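Local coordinates for protein multi-copper Oxidase CueO (PDB 6EVG) that oxidises lignin model compounds and lignosulfonate as a bacterial laccase-like multi-copper oxidase, at residues 231-236 and 284-289; 222-227 and 262-267. All blocks are in the same frame, centred on the assembly; numbering follows the deposited sequence.

In the fold
Followed from the N terminus, the chain first runs through 222-227, at the end of strand 219-226, and soon afterwards through 231-236, on strand 233-237. It then returns to the first of these with 262-267, closing contact 2, and to the second with 284-289, closing contact 1. The segments alternate, so the two closures cross rather than nest. Contact 1 pairs neighbouring strands within one five-stranded sheet, whereas contact 2 ties an outermost strand of that sheet, 262-264, and the turn after it to the seven-stranded sheet opposite. The two meet where His234 bonds to Thr263 and Asn232 packs on Ser265 and Pro266.

Contact 1: residues 231-236 and 284-289; sequences RNFHVR and LLTYGD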
ATOM      1  N   ARG A 231       8.259  -4.444  -6.928  1.00  8.14           N
ATOM      2  CA  ARG A 231       7.572  -4.902  -8.127  1.00  8.30           C
ATOM      3  C   ARG A 231       6.269  -4.149  -8.318  1.00  7.99           C
ATOM      4  O   ARG A 231       5.472  -4.040  -7.370  1.00  8.54           O
ATOM      5  CB  ARG A 231       7.273  -6.377  -8.008  1.00  9.23           C
ATOM      6  CG  ARG A 231       6.539  -6.990  -9.182  1.00  9.71           C
ATOM      7  CD  ARG A 231       6.404  -8.492  -9.088  1.00  9.74           C
ATOM      8  NE  ARG A 231       7.656  -9.197  -9.233  1.00 10.14           N
ATOM      9  CZ  ARG A 231       8.168  -9.640 -10.386  1.00 10.49           C
ATOM     10  NH1 ARG A 231       7.518  -9.419 -11.527  1.00 12.77           N
ATOM     11  NH2 ARG A 231       9.297 -10.308 -10.402  1.00 12.65           N
ATOM     12  N   ASN A 232       5.979  -3.724  -9.553  1.00  8.14           N
ATOM     13  CA  ASN A 232       4.664  -3.249  -9.958  1.00  8.33           C
ATOM     14  C   ASN A 232       3.891  -4.426 -10.538  1.00  8.30           C
ATOM     15  O   ASN A 232       4.443  -5.259 -11.285  1.00  9.61           O
ATOM     16  CB  ASN A 232       4.752  -2.165 -10.999  1.00  8.92           C
ATOM     17  CG  ASN A 232       5.509  -0.959 -10.503  1.00  9.02           C
ATOM     18  OD1 ASN A 232       5.238  -0.461  -9.413  1.00  9.32           O
ATOM     19  ND2 ASN A 232       6.468  -0.471 -11.304  1.00 11.22           N
ATOM     20  N   PHE A 233       2.600  -4.530 -10.188  1.00  8.00           N
ATOM     21  CA  PHE A 233       1.738  -5.533 -10.764  1.00  8.33           C
ATOM     22  C   PHE A 233       0.865  -4.890 -11.814  1.00  9.13           C
ATOM     23  O   PHE A 233       0.465  -3.737 -11.689  1.00  9.47           O
ATOM     24  CB  PHE A 233       0.887  -6.223  -9.676  1.00  8.46           C
ATOM     25  CG  PHE A 233       1.707  -7.047  -8.741  1.00  7.95           C
ATOM     26  CD1 PHE A 233       2.099  -8.317  -9.031  1.00  9.40           C
ATOM     27  CD2 PHE A 233       2.142  -6.504  -7.515  1.00  9.02           C
ATOM     28  CE1 PHE A 233       2.873  -9.077  -8.178  1.00 10.21           C
ATOM     29  CE2 PHE A 233       2.965  -7.234  -6.679  1.00  9.44           C
ATOM     30  CZ  PHE A 233       3.316  -8.515  -6.988  1.00  9.41           C
ATOM     31  N   HIS A 234       0.535  -5.663 -12.879  1.00  8.48           N
ATOM     32  CA  HIS A 234      -0.286  -5.157 -13.969  1.00  8.78           C
ATOM     33  C   HIS A 234      -1.275  -6.311 -14.233  1.00  8.42           C
ATOM     34  O   HIS A 234      -0.949  -7.220 -15.019  1.00  9.10           O
ATOM     35  CB  HIS A 234       0.566  -4.823 -15.200  1.00  9.77           C
ATOM     36  CG  HIS A 234       1.716  -3.918 -14.933  1.00 10.80           C
ATOM     37  ND1 HIS A 234       1.589  -2.545 -14.807  1.00 12.08           N
ATOM     38  CD2 HIS A 234       3.023  -4.209 -14.761  1.00 11.61           C
ATOM     39  CE1 HIS A 234       2.799  -2.034 -14.564  1.00 12.82           C
ATOM     40  NE2 HIS A 234       3.685  -3.026 -14.544  1.00 12.58           N
ATOM     41  N   VAL A 235      -2.407  -6.291 -13.546  1.00  8.46           N
ATOM     42  CA  VAL A 235      -3.199  -7.498 -13.379  1.00  8.62           C
ATOM     43  C   VAL A 235      -4.391  -7.566 -14.302  1.00  8.33           C
ATOM     44  O   VAL A 235      -5.090  -6.569 -14.513  1.00  9.36           O
ATOM     45  CB  VAL A 235      -3.642  -7.731 -11.909  1.00 10.00           C
ATOM     46  CG1 VAL A 235      -2.459  -7.761 -10.970  1.00 11.37           C
ATOM     47  CG2 VAL A 235      -4.649  -6.757 -11.449  1.00 10.82           C
ATOM     48  N   ARG A 236      -4.650  -8.754 -14.811  1.00  8.37           N
ATOM     49  CA  ARG A 236      -5.871  -9.039 -15.576  1.00  8.58           C
ATOM     50  C   ARG A 236      -6.383 -10.393 -15.132  1.00  8.29           C
ATOM     51  O   ARG A 236      -5.648 -11.195 -14.555  1.00  9.33           O
ATOM     52  CB  ARG A 236      -5.629  -9.035 -17.118  1.00  8.44           C
ATOM     53  CG  ARG A 236      -4.740 -10.169 -17.590  1.00  9.71           C
ATOM     54  CD  ARG A 236      -4.890 -10.401 -19.080  1.00 10.22           C
ATOM     55  NE  ARG A 236      -3.993 -11.407 -19.577  1.00 11.30           N
ATOM     56  CZ  ARG A 236      -4.208 -12.189 -20.610  1.00 10.62           C
ATOM     57  NH1 ARG A 236      -5.377 -12.220 -21.214  1.00 12.43           N
ATOM     58  NH2 ARG A 236      -3.268 -13.063 -20.956  1.00 11.76           N
ATOM     59  N   LEU A 284      -5.947 -15.042 -12.192  1.00  9.43           N
ATOM     60  CA  LEU A 284      -5.393 -13.681 -12.092  1.00  9.08           C
ATOM     61  C   LEU A 284      -3.948 -13.740 -12.507  1.00  8.41           C
ATOM     62  O   LEU A 284      -3.181 -14.569 -12.000  1.00  9.50           O
ATOM     63  CB  LEU A 284      -5.519 -13.178 -10.643  1.00  9.57           C
ATOM     64  CG  LEU A 284      -5.197 -11.715 -10.424  1.00 10.49           C
ATOM     65  CD1 LEU A 284      -6.250 -10.784 -11.011  1.00 11.39           C
ATOM     66  CD2 LEU A 284      -5.038 -11.417  -8.918  1.00 11.29           C
ATOM     67  N   LEU A 285      -3.598 -12.886 -13.471  1.00  8.95           N
ATOM     68  CA  LEU A 285      -2.297 -12.826 -14.101  1.00  9.21           C
ATOM     69  C   LEU A 285      -1.688 -11.449 -13.951  1.00  8.79           C
ATOM     70  O   LEU A 285      -2.433 -10.462 -13.807  1.00  9.54           O
ATOM     71  CB  LEU A 285      -2.381 -13.093 -15.618  1.00  9.80           C
ATOM     72  CG  LEU A 285      -3.136 -14.402 -15.993  1.00 10.33           C
ATOM     73  CD1 LEU A 285      -3.198 -14.497 -17.529  1.00 11.43           C
ATOM     74  CD2 LEU A 285      -2.445 -15.618 -15.472  1.00 12.21           C
ATOM     75  N   THR A 286      -0.356 -11.338 -14.004  1.00  8.81           N
ATOM     76  CA  THR A 286       0.301 -10.038 -14.092  1.00  8.64           C
ATOM     77  C   THR A 286       1.371 -10.049 -15.174  1.00  8.67           C
ATOM     78  O   THR A 286       2.115 -11.024 -15.299  1.00  9.67           O
ATOM     79  CB  THR A 286       0.999  -9.643 -12.749  1.00  8.61           C
ATOM     80  OG1 THR A 286       1.592  -8.330 -12.891  1.00  9.37           O
ATOM     81  CG2 THR A 286       1.982 -10.667 -12.229  1.00  9.08           C
ATOM     82  N   TYR A 287       1.556  -8.919 -15.847  1.00  9.31           N
ATOM     83  CA  TYR A 287       2.786  -8.803 -16.641  1.00 10.23           C
ATOM     84  C   TYR A 287       3.978  -8.990 -15.685  1.00 10.52           C
ATOM     85  O   TYR A 287       3.969  -8.543 -14.530  1.00  9.95           O
ATOM     86  CB  TYR A 287       2.938  -7.445 -17.307  1.00 10.37           C
ATOM     87  CG  TYR A 287       2.016  -7.157 -18.483  1.00 10.64           C
ATOM     88  CD1 TYR A 287       1.775  -8.080 -19.479  1.00 11.82           C
ATOM     89  CD2 TYR A 287       1.519  -5.906 -18.659  1.00 11.74           C
ATOM     90  CE1 TYR A 287       1.026  -7.789 -20.578  1.00 13.09           C
ATOM     91  CE2 TYR A 287       0.741  -5.557 -19.789  1.00 12.07           C
ATOM     92  CZ  TYR A 287       0.500  -6.537 -20.738  1.00 12.70           C
ATOM     93  OH  TYR A 287      -0.257  -6.218 -21.840  1.00 16.35           O
ATOM     94  N   GLY A 288       5.043  -9.647 -16.165  1.00 11.09           N
ATOM     95  CA  GLY A 288       6.196  -9.952 -15.340  1.00 12.15           C
ATOM     96  C   GLY A 288       7.159  -8.818 -15.200  1.00 12.25           C
ATOM     97  O   GLY A 288       8.139  -8.958 -14.435  1.00 13.91           O
ATOM     98  N   ASP A 289       6.962  -7.743 -15.952  1.00 12.87           N
ATOM     99  CA  ASP A 289       7.848  -6.553 -15.857  1.00 12.86           C
ATOM    100  C   ASP A 289       7.025  -5.334 -16.250  1.00 12.95           C
ATOM    101  O   ASP A 289       5.806  -5.449 -16.374  1.00 15.18           O
ATOM    102  CB  ASP A 289       9.087  -6.770 -16.701  1.00 15.58           C
ATOM    103  CG  ASP A 289       8.752  -6.964 -18.161  1.00 17.15           C
ATOM    104  OD1 ASP A 289       7.796  -6.330 -18.635  1.00 16.89           O
ATOM    105  OD2 ASP A 289       9.435  -7.752 -18.857  1.00 21.90           O
TER
HETATM  106  O   HOH W   1       5.331  -7.713 -12.240  1.00 17.20           O
HETATM  107  O   HOH W   2       9.692 -11.381 -13.110  1.00 23.86           O
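Arg231 reaches Gly288 with its guanidinium, NH1 donating to Gly288 O at 3.0 Å from a position 52° out of the carbonyl plane. One water at the edge of the guanidinium accepts from NH1 and lies against Asn232 O and Tyr287 O, while a second joins NH2 to Gly288 O. The charge also has a salt bridge to Asp177. Phe233 comes next, its ring edge meeting Thr286 CG2 and one face carrying Arg231 CG, offset toward the rim. At His234 a threonine hydroxyl takes over the role of a backbone carbonyl: His234 N donates to Thr286 OG1 at 2.9 Å, almost straight at 175°, and the hydroxyl in turn donates a hydrogen bond to Tyr287 O. Tyr287 N returns a bond of 3.1 Å to His234 O. The two side chains cross at about a right angle, His234 CB lying 3.7 Å from Tyr287 CD2, and His234 CD2 comes within 3.4 Å of Asp289 O. The imidazole itself is bonded by ND1 to Thr263 and by NE2 to Asp290. Val235 and Thr286 form a non-hydrogen-bonded pair, with Val235 CB also 4.1 Å from Leu284 CD1; Leu175 and Leu203 of the facing sheet touch this side. Arg236 and Leu285 make the hydrogen-bonded pair that follows, Leu285 N meeting Arg236 O at 2.9 Å. Arg236 has CG between backbone N and carbonyl carbon (chi1 67°) and is extended to NE, which is salt-bridged to Asp295. Its NH2 lies 3.7 Å from Leu285 CD1. Such pairing, one face turned to a second sheet, is that of a beta sandwich, consistent with the cupredoxin fold of multicopper oxidases, here probably the middle of three such domains.

Contact 2: residues 222-227 and 262-267; sequences LRILNG and LTISPG
Asn226 and the 264-267 turn meet in the polar half of this buried contact. With CG anti to the backbone N (chi1 178°), the amide lies side by side with the Pro266 ring, both pointing the same way, and ND2 is 3.5 Å from Pro266 CD. From there ND2 donates to Ile264 O at 2.9 Å; that oxygen lies near the amide plane, although ND2 stands 41° out of the Ile264 carbonyl plane. The other end of the residue is engaged as well, since Gly267 N gives a 2.9 Å bond to Asn226 O at 175°. Outside the two segments, ND2 also bonds to Arg231 O and OD1 accepts from Ala228 N, as in an Asx turn, so the amide ties the end of its own strand to the loop that follows, at Ala228 and Arg231, and to the 264-267 turn. An alanine here would probably leave the carbonyls of Ile264 and Arg231 without this donor and the turn at Ala228 less fixed. The tightest packing is apolar: Ile224 and Ile264 cross at about a right angle, Ile224 CG2 pressed to 3.3 Å against Ile264 CD1, closer than usual for two carbons. Beside it, Ile264 CG2 lies 3.7 Å from Asn226 CB. The remainder is looser. Leu225 starts off away from the turn, and its CD1 comes back only to 4.3 Å from Gly267 O; toward Leu222 the segments part, and Gly227 at the other end is partly exposed. Around this seam, Leu175 of strand 170-178 touches Ile224 and Tyr270 of strand 269-275 touches Ile264. Pro266, about 9 Å by its side chain from a bound copper ion, packs on Asn232 and on His491, next in sequence to the copper ligand Cys490, which brings the turn against the third copper-oxidase region.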
ATOM      1  N   LEU A 222     -12.922  -7.463  -4.686  1.00  7.02           N
ATOM      2  CA  LEU A 222     -11.527  -7.803  -4.365  1.00  7.45           C
ATOM      3  C   LEU A 222     -10.869  -6.509  -3.941  1.00  6.92           C
ATOM      4  O   LEU A 222     -10.856  -5.512  -4.659  1.00  8.28           O
ATOM      5  CB  LEU A 222     -10.816  -8.370  -5.610  1.00  7.90           C
ATOM      6  CG  LEU A 222     -11.500  -9.590  -6.261  1.00  9.01           C
ATOM      7  CD1 LEU A 222     -10.785  -9.970  -7.560  1.00 10.44           C
ATOM      8  CD2 LEU A 222     -11.540 -10.772  -5.318  1.00  9.36           C
ATOM      9  N   ARG A 223     -10.290  -6.527  -2.724  1.00  7.01           N
ATOM     10  CA  ARG A 223      -9.608  -5.370  -2.160  1.00  7.09           C
ATOM     11  C   ARG A 223      -8.120  -5.659  -2.324  1.00  6.93           C
ATOM     12  O   ARG A 223      -7.548  -6.490  -1.608  1.00  7.53           O
ATOM     13  CB  ARG A 223      -9.999  -5.138  -0.726  1.00  7.67           C
ATOM     14  CG  ARG A 223     -11.495  -4.945  -0.520  1.00  8.98           C
ATOM     15  CD  ARG A 223     -11.809  -4.311   0.783  1.00 10.94           C
ATOM     16  NE  ARG A 223     -13.187  -4.409   1.182  1.00 11.60           N
ATOM     17  CZ  ARG A 223     -13.841  -3.487   1.895  1.00  9.99           C
ATOM     18  NH1 ARG A 223     -13.343  -2.255   2.021  1.00 11.01           N
ATOM     19  NH2 ARG A 223     -14.953  -3.825   2.462  1.00 11.41           N
ATOM     20  N   ILE A 224      -7.485  -5.018  -3.331  1.00  6.74           N
ATOM     21  CA  ILE A 224      -6.152  -5.391  -3.791  1.00  7.00           C
ATOM     22  C   ILE A 224      -5.134  -4.354  -3.265  1.00  6.86           C
ATOM     23  O   ILE A 224      -5.284  -3.171  -3.468  1.00  8.04           O
ATOM     24  CB  ILE A 224      -6.074  -5.455  -5.314  1.00  8.27           C
ATOM     25  CG1 ILE A 224      -7.197  -6.395  -5.877  1.00  9.37           C
ATOM     26  CG2 ILE A 224      -4.690  -5.961  -5.729  1.00  9.95           C
ATOM     27  CD1 ILE A 224      -7.241  -6.452  -7.405  1.00 11.80           C
ATOM     28  N   LEU A 225      -4.112  -4.891  -2.595  1.00  6.73           N
ATOM     29  CA  LEU A 225      -2.965  -4.106  -2.111  1.00  6.91           C
ATOM     30  C   LEU A 225      -1.690  -4.680  -2.774  1.00  6.75           C
ATOM     31  O   LEU A 225      -1.480  -5.896  -2.778  1.00  7.04           O
ATOM     32  CB  LEU A 225      -2.831  -4.262  -0.591  1.00  6.81           C
ATOM     33  CG  LEU A 225      -1.490  -3.785   0.004  1.00  6.93           C
ATOM     34  CD1 LEU A 225      -1.267  -2.290  -0.084  1.00  7.23           C
ATOM     35  CD2 LEU A 225      -1.430  -4.229   1.462  1.00  7.77           C
ATOM     36  N   ASN A 226      -0.815  -3.780  -3.283  1.00  7.00           N
ATOM     37  CA  ASN A 226       0.544  -4.200  -3.617  1.00  7.12           C
ATOM     38  C   ASN A 226       1.424  -3.987  -2.386  1.00  7.13           C
ATOM     39  O   ASN A 226       1.687  -2.849  -2.001  1.00  7.44           O
ATOM     40  CB  ASN A 226       1.062  -3.406  -4.819  1.00  7.43           C
ATOM     41  CG  ASN A 226       2.473  -3.787  -5.153  1.00  7.48           C
ATOM     42  OD1 ASN A 226       3.191  -4.396  -4.391  1.00  8.38           O
ATOM     43  ND2 ASN A 226       2.893  -3.418  -6.394  1.00  8.11           N
ATOM     44  N   GLY A 227       1.801  -5.112  -1.760  1.00  7.50           N
ATOM     45  CA  GLY A 227       2.646  -5.069  -0.594  1.00  7.41           C
ATOM     46  C   GLY A 227       4.120  -5.449  -0.847  1.00  7.31           C
ATOM     47  O   GLY A 227       4.838  -5.757   0.122  1.00  8.80           O
ATOM     48  N   LEU A 262      -5.110  -3.727 -14.758  1.00  8.46           N
ATOM     49  CA  LEU A 262      -4.976  -2.722 -13.693  1.00  8.50           C
ATOM     50  C   LEU A 262      -3.552  -2.681 -13.138  1.00  7.91           C
ATOM     51  O   LEU A 262      -3.040  -3.684 -12.693  1.00  8.57           O
ATOM     52  CB  LEU A 262      -5.954  -3.068 -12.579  1.00  9.10           C
ATOM     53  CG  LEU A 262      -5.851  -2.199 -11.298  1.00  9.04           C
ATOM     54  CD1 LEU A 262      -6.232  -0.749 -11.592  1.00  9.99           C
ATOM     55  CD2 LEU A 262      -6.802  -2.770 -10.266  1.00 11.61           C
ATOM     56  N   THR A 263      -2.912  -1.505 -13.220  1.00  8.60           N
ATOM     57  CA  THR A 263      -1.572  -1.351 -12.628  1.00  8.79           C
ATOM     58  C   THR A 263      -1.685  -0.987 -11.152  1.00  8.45           C
ATOM     59  O   THR A 263      -2.462  -0.065 -10.815  1.00  9.46           O
ATOM     60  CB  THR A 263      -0.748  -0.306 -13.374  1.00 10.54           C
ATOM     61  OG1 THR A 263      -0.517  -0.799 -14.718  1.00 11.67           O
ATOM     62  CG2 THR A 263       0.558   0.015 -12.697  1.00 11.45           C
ATOM     63  N   ILE A 264      -0.923  -1.651 -10.304  1.00  8.72           N
ATOM     64  CA  ILE A 264      -0.869  -1.365  -8.876  1.00  8.30           C
ATOM     65  C   ILE A 264       0.580  -1.357  -8.468  1.00  7.36           C
ATOM     66  O   ILE A 264       1.281  -2.366  -8.576  1.00  8.25           O
ATOM     67  CB  ILE A 264      -1.686  -2.368  -8.041  1.00  9.41           C
ATOM     68  CG1 ILE A 264      -3.039  -2.714  -8.643  1.00 11.82           C
ATOM     69  CG2 ILE A 264      -1.845  -1.872  -6.617  1.00  9.04           C
ATOM     70  CD1 ILE A 264      -3.779  -3.774  -8.036  1.00 14.96           C
ATOM     71  N   SER A 265       1.051  -0.195  -7.961  1.00  7.57           N
ATOM     72  CA  SER A 265       2.430  -0.060  -7.493  1.00  7.87           C
ATOM     73  C   SER A 265       2.481  -0.220  -5.973  1.00  7.12           C
ATOM     74  O   SER A 265       1.422  -0.144  -5.309  1.00  7.80           O
ATOM     75  CB  SER A 265       3.015   1.292  -7.969  1.00  8.65           C
ATOM     76  OG  SER A 265       2.437   2.403  -7.344  1.00  9.26           O
ATOM     77  N   PRO A 266       3.677  -0.415  -5.414  1.00  7.77           N
ATOM     78  CA  PRO A 266       3.773  -0.648  -3.963  1.00  7.58           C
ATOM     79  C   PRO A 266       3.110   0.443  -3.148  1.00  7.13           C
ATOM     80  O   PRO A 266       3.420   1.625  -3.315  1.00  7.99           O
ATOM     81  CB  PRO A 266       5.285  -0.737  -3.735  1.00  8.38           C
ATOM     82  CG  PRO A 266       5.801  -1.325  -5.038  1.00  8.94           C
ATOM     83  CD  PRO A 266       4.964  -0.639  -6.088  1.00  8.37           C
ATOM     84  N   GLY A 267       2.250   0.008  -2.225  1.00  7.31           N
ATOM     85  CA  GLY A 267       1.522   0.930  -1.378  1.00  7.59           C
ATOM     86  C   GLY A 267       0.167   1.350  -1.845  1.00  6.94           C
ATOM     87  O   GLY A 267      -0.638   1.829  -1.022  1.00  7.87           O
TER